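Local atomic coordinates of Lmo0740 protein (Listeria monocytogenes, PDB entry 4RFA), a protein that is probably a Crp-family transcription regulator, with an N-terminal cyclic-nucleotide-binding-like domain and a C-terminal domain that probably binds DNA. Residues K148-N160 with N196-L210. Numbering follows the deposited sequence.
Sequences KTPKERIYMALEN and NISNLLTELVEEEFL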
# COMPACT_ATOMS: atom_id res chain seq x y z
N LYS A 148 -7.03 16.40 2.04
CA LYS A 148 -7.81 16.76 3.20
C LYS A 148 -7.11 17.85 3.97
O LYS A 148 -5.88 17.98 3.92
CB LYS A 148 -7.99 15.56 4.13
CG LYS A 148 -8.72 14.36 3.59
CD LYS A 148 -10.12 14.62 3.14
CE LYS A 148 -10.74 13.24 2.85
NZ LYS A 148 -12.17 13.39 2.55
N THR A 149 -7.89 18.61 4.71
CA THR A 149 -7.36 19.65 5.59
C THR A 149 -6.68 18.98 6.82
O THR A 149 -6.89 17.82 7.10
CB THR A 149 -8.48 20.52 6.15
OG1 THR A 149 -9.38 19.68 6.88
CG2 THR A 149 -9.26 21.20 5.03
N PRO A 150 -5.88 19.74 7.55
CA PRO A 150 -5.29 19.11 8.72
C PRO A 150 -6.31 18.60 9.73
O PRO A 150 -6.10 17.56 10.31
CB PRO A 150 -4.42 20.23 9.31
CG PRO A 150 -4.01 21.03 8.10
CD PRO A 150 -5.25 21.04 7.23
N LYS A 151 -7.42 19.29 9.86
CA LYS A 151 -8.48 18.87 10.78
C LYS A 151 -9.09 17.56 10.37
O LYS A 151 -9.35 16.67 11.18
CB LYS A 151 -9.58 19.94 10.85
CG LYS A 151 -10.80 19.54 11.69
CD LYS A 151 -10.70 20.03 13.13
CE LYS A 151 -11.94 19.67 13.96
NZ LYS A 151 -13.06 20.61 13.80
N GLU A 152 -9.40 17.45 9.10
CA GLU A 152 -9.88 16.17 8.62
C GLU A 152 -8.86 15.08 8.80
O GLU A 152 -9.22 13.97 9.11
CB GLU A 152 -10.24 16.29 7.16
CG GLU A 152 -11.41 17.23 6.92
CD GLU A 152 -11.60 17.45 5.45
OE1 GLU A 152 -10.62 17.83 4.76
OE2 GLU A 152 -12.71 17.17 4.99
N ARG A 153 -7.59 15.38 8.58
CA ARG A 153 -6.56 14.37 8.76
C ARG A 153 -6.42 13.86 10.19
O ARG A 153 -6.18 12.68 10.41
CB ARG A 153 -5.22 14.91 8.29
CG ARG A 153 -5.19 15.12 6.80
CD ARG A 153 -3.82 15.16 6.19
NE ARG A 153 -2.92 16.19 6.72
CZ ARG A 153 -2.78 17.43 6.26
NH1 ARG A 153 -3.56 17.90 5.27
NH2 ARG A 153 -1.85 18.21 6.80
N ILE A 154 -6.57 14.75 11.17
CA ILE A 154 -6.35 14.34 12.55
C ILE A 154 -7.44 13.37 13.02
O ILE A 154 -7.16 12.40 13.74
CB ILE A 154 -6.21 15.56 13.49
CG1 ILE A 154 -5.69 15.11 14.86
CG2 ILE A 154 -7.51 16.34 13.64
CD1 ILE A 154 -5.38 16.26 15.77
N TYR A 155 -8.68 13.60 12.60
CA TYR A 155 -9.73 12.61 12.90
C TYR A 155 -9.39 11.27 12.31
O TYR A 155 -9.55 10.25 12.96
CB TYR A 155 -11.06 13.08 12.30
CG TYR A 155 -11.91 13.93 13.26
CD1 TYR A 155 -12.58 13.32 14.30
CD2 TYR A 155 -12.05 15.30 13.11
CE1 TYR A 155 -13.39 14.03 15.18
CE2 TYR A 155 -12.87 16.03 13.97
CZ TYR A 155 -13.51 15.38 15.02
OH TYR A 155 -14.32 16.01 15.92
N MSE A 156 -8.99 11.27 11.04
CA MSE A 156 -8.73 10.04 10.31
C MSE A 156 -7.54 9.38 10.92
O MSE A 156 -7.56 8.18 11.07
CB MSE A 156 -8.42 10.25 8.82
CG MSE A 156 -9.67 10.72 8.11
SE MSE A 156 -9.24 11.33 6.26
CE MSE A 156 -8.88 9.51 5.65
N ALA A 157 -6.48 10.14 11.24
CA ALA A 157 -5.34 9.55 11.93
C ALA A 157 -5.75 8.86 13.26
O ALA A 157 -5.36 7.74 13.56
CB ALA A 157 -4.29 10.62 12.21
N LEU A 158 -6.45 9.58 14.12
CA LEU A 158 -6.74 9.05 15.44
C LEU A 158 -7.63 7.85 15.32
O LEU A 158 -7.51 6.91 16.11
CB LEU A 158 -7.40 10.10 16.30
CG LEU A 158 -6.43 11.14 16.84
CD1 LEU A 158 -7.19 12.29 17.47
CD2 LEU A 158 -5.43 10.53 17.82
N GLU A 159 -8.47 7.82 14.29
CA GLU A 159 -9.25 6.63 14.03
C GLU A 159 -8.43 5.45 13.51
O GLU A 159 -8.72 4.30 13.89
CB GLU A 159 -10.45 6.92 13.09
CG GLU A 159 -11.02 5.68 12.44
CD GLU A 159 -12.10 5.97 11.39
OE1 GLU A 159 -13.05 6.74 11.66
OE2 GLU A 159 -11.99 5.39 10.28
N ASN A 160 -7.51 5.70 12.57
CA ASN A 160 -6.66 4.68 12.02
C ASN A 160 -5.85 4.07 13.18
O ASN A 160 -5.66 2.86 13.29
CB ASN A 160 -5.59 5.24 11.05
CG ASN A 160 -6.14 5.74 9.67
OD1 ASN A 160 -7.24 5.45 9.24
ND2 ASN A 160 -5.27 6.45 8.95
N ASN A 196 -0.12 23.53 15.29
CA ASN A 196 -1.40 23.28 14.67
C ASN A 196 -2.08 22.06 15.27
O ASN A 196 -3.27 22.08 15.56
CB ASN A 196 -1.21 23.11 13.17
CG ASN A 196 -2.49 23.29 12.42
OD1 ASN A 196 -3.41 23.93 12.91
ND2 ASN A 196 -2.57 22.71 11.24
N ILE A 197 -1.35 20.98 15.47
CA ILE A 197 -1.91 19.83 16.18
C ILE A 197 -2.52 20.23 17.55
O ILE A 197 -3.58 19.74 17.95
CB ILE A 197 -0.83 18.73 16.34
CG1 ILE A 197 -0.89 17.73 15.21
CG2 ILE A 197 -0.95 17.97 17.63
CD1 ILE A 197 -2.20 17.04 14.95
N SER A 198 -1.84 21.11 18.28
CA SER A 198 -2.30 21.49 19.62
C SER A 198 -3.67 22.10 19.54
O SER A 198 -4.56 21.76 20.30
CB SER A 198 -1.33 22.48 20.26
OG SER A 198 -1.58 22.56 21.64
N ASN A 199 -3.82 23.02 18.59
CA ASN A 199 -5.09 23.70 18.39
C ASN A 199 -6.20 22.79 17.95
O ASN A 199 -7.31 22.88 18.43
CB ASN A 199 -4.88 24.79 17.36
CG ASN A 199 -4.10 25.95 17.93
OD1 ASN A 199 -4.11 26.17 19.13
ND2 ASN A 199 -3.38 26.66 17.09
N LEU A 200 -5.86 21.85 17.08
CA LEU A 200 -6.81 20.85 16.64
C LEU A 200 -7.22 19.89 17.74
O LEU A 200 -8.37 19.53 17.81
CB LEU A 200 -6.24 20.05 15.49
CG LEU A 200 -5.96 20.90 14.23
CD1 LEU A 200 -5.15 20.11 13.23
CD2 LEU A 200 -7.27 21.38 13.64
N LEU A 201 -6.28 19.44 18.57
CA LEU A 201 -6.61 18.63 19.71
C LEU A 201 -7.62 19.31 20.63
O LEU A 201 -8.52 18.64 21.17
CB LEU A 201 -5.37 18.23 20.52
CG LEU A 201 -4.40 17.26 19.84
CD1 LEU A 201 -3.11 17.17 20.63
CD2 LEU A 201 -5.03 15.89 19.68
N THR A 202 -7.54 20.63 20.78
CA THR A 202 -8.53 21.36 21.62
C THR A 202 -9.92 21.25 21.02
O THR A 202 -10.89 20.91 21.72
CB THR A 202 -8.14 22.83 21.78
OG1 THR A 202 -6.89 22.87 22.46
CG2 THR A 202 -9.16 23.62 22.59
N GLU A 203 -10.01 21.47 19.71
CA GLU A 203 -11.29 21.34 19.02
C GLU A 203 -11.88 19.94 19.21
O GLU A 203 -13.05 19.81 19.49
CB GLU A 203 -11.15 21.68 17.55
CG GLU A 203 -10.85 23.14 17.28
CD GLU A 203 -10.62 23.38 15.79
OE1 GLU A 203 -11.52 23.06 14.99
OE2 GLU A 203 -9.54 23.86 15.41
N LEU A 204 -11.06 18.91 19.06
CA LEU A 204 -11.49 17.53 19.18
C LEU A 204 -12.00 17.21 20.59
O LEU A 204 -12.87 16.37 20.77
CB LEU A 204 -10.35 16.58 18.77
CG LEU A 204 -10.41 16.00 17.30
CD1 LEU A 204 -10.53 17.08 16.26
CD2 LEU A 204 -9.20 15.12 16.99
N VAL A 205 -11.44 17.85 21.61
CA VAL A 205 -11.97 17.67 22.97
C VAL A 205 -13.29 18.41 23.07
O VAL A 205 -14.25 17.82 23.54
CB VAL A 205 -10.95 17.97 24.10
CG1 VAL A 205 -10.14 19.20 23.82
CG2 VAL A 205 -11.64 18.14 25.47
N GLU A 206 -13.40 19.61 22.51
CA GLU A 206 -14.67 20.36 22.53
C GLU A 206 -15.75 19.57 21.83
O GLU A 206 -16.88 19.50 22.30
CB GLU A 206 -14.52 21.77 21.94
CG GLU A 206 -13.56 22.63 22.79
CD GLU A 206 -13.00 23.90 22.13
OE1 GLU A 206 -12.94 23.99 20.87
OE2 GLU A 206 -12.58 24.81 22.92
N GLU A 207 -15.40 18.89 20.75
CA GLU A 207 -16.35 18.09 20.01
C GLU A 207 -16.59 16.70 20.59
O GLU A 207 -17.26 15.87 20.00
CB GLU A 207 -15.85 17.99 18.59
CG GLU A 207 -15.77 19.34 17.90
CD GLU A 207 -15.03 19.27 16.58
OE1 GLU A 207 -14.45 18.20 16.26
OE2 GLU A 207 -15.03 20.28 15.85
N GLU A 208 -15.98 16.42 21.74
CA GLU A 208 -16.16 15.17 22.46
C GLU A 208 -15.66 13.96 21.72
O GLU A 208 -16.03 12.84 22.05
CB GLU A 208 -17.59 14.99 22.94
CG GLU A 208 -18.05 16.19 23.76
CD GLU A 208 -19.31 15.97 24.55
OE1 GLU A 208 -19.68 14.81 24.79
OE2 GLU A 208 -19.93 16.99 24.95
N PHE A 209 -14.77 14.16 20.76
CA PHE A 209 -14.07 13.02 20.14
C PHE A 209 -13.01 12.46 21.08
O PHE A 209 -12.87 11.24 21.27
CB PHE A 209 -13.40 13.48 18.85
CG PHE A 209 -12.81 12.36 18.05
CD1 PHE A 209 -13.62 11.53 17.29
CD2 PHE A 209 -11.44 12.15 18.03
CE1 PHE A 209 -13.07 10.52 16.52
CE2 PHE A 209 -10.88 11.12 17.27
CZ PHE A 209 -11.70 10.30 16.52
N LEU A 210 -12.26 13.37 21.66
CA LEU A 210 -11.15 13.07 22.55
C LEU A 210 -11.55 13.43 23.98
O LEU A 210 -12.07 14.51 24.22
CB LEU A 210 -10.00 13.99 22.12
CG LEU A 210 -8.62 13.45 21.77
CD1 LEU A 210 -8.68 12.09 21.10
CD2 LEU A 210 -7.94 14.49 20.94
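Lys151 NZ is gripped by two carboxylates one helical turn apart, lying 2.9 Å from Glu207 OE2 and 3.1 Å from Glu203 OE1 in two salt bridges. It meets Glu207 OE2 on the syn side, fairly close to the carboxylate plane, but Glu203 OE1 on the anti side, well out of plane. A long, flexible lysine suits this place: with CG anti to the backbone N (chi1 175°) and bends at chi2 and chi4, its CB and CD pass across Leu200 CD2 while the ammonium group reaches the acids. At the start of the same helix, Thr149 and Glu152 close a capping box.

The helical segments 150-160 and 196-206 cross at -68° within the C-terminal domain, whose three-stranded sheet and helices 183-189 and 194-206 fit the winged helix-turn-helix of Crp-like regulators; helix 194-206 is probably the recognition helix.

Between the helices the packing is knobs-into-holes. Ile154 sits among Ile197, Leu200, Leu201 and Leu204, its extended arm bringing CD1 to a tight 3.4 Å from Ile197 CD1. Branched Leu204 fills the reciprocal hole: CD2 meets Leu158 CD1 at 3.5 Å, while CG makes a CH-pi contact over one face of the Tyr155 ring. The edge of that ring points into the face of Phe209 in a T-shaped pair, centroids 4.6 Å apart and planes at 73°; flat Tyr155 thus offers Leu204 a face and the broad apolar face of Phe209 an edge. Phe209, whose N gives one of the two bonds of the Schellman motif around positive-phi Glu208, also meets Leu158 CB at its edge and packs on Ile219.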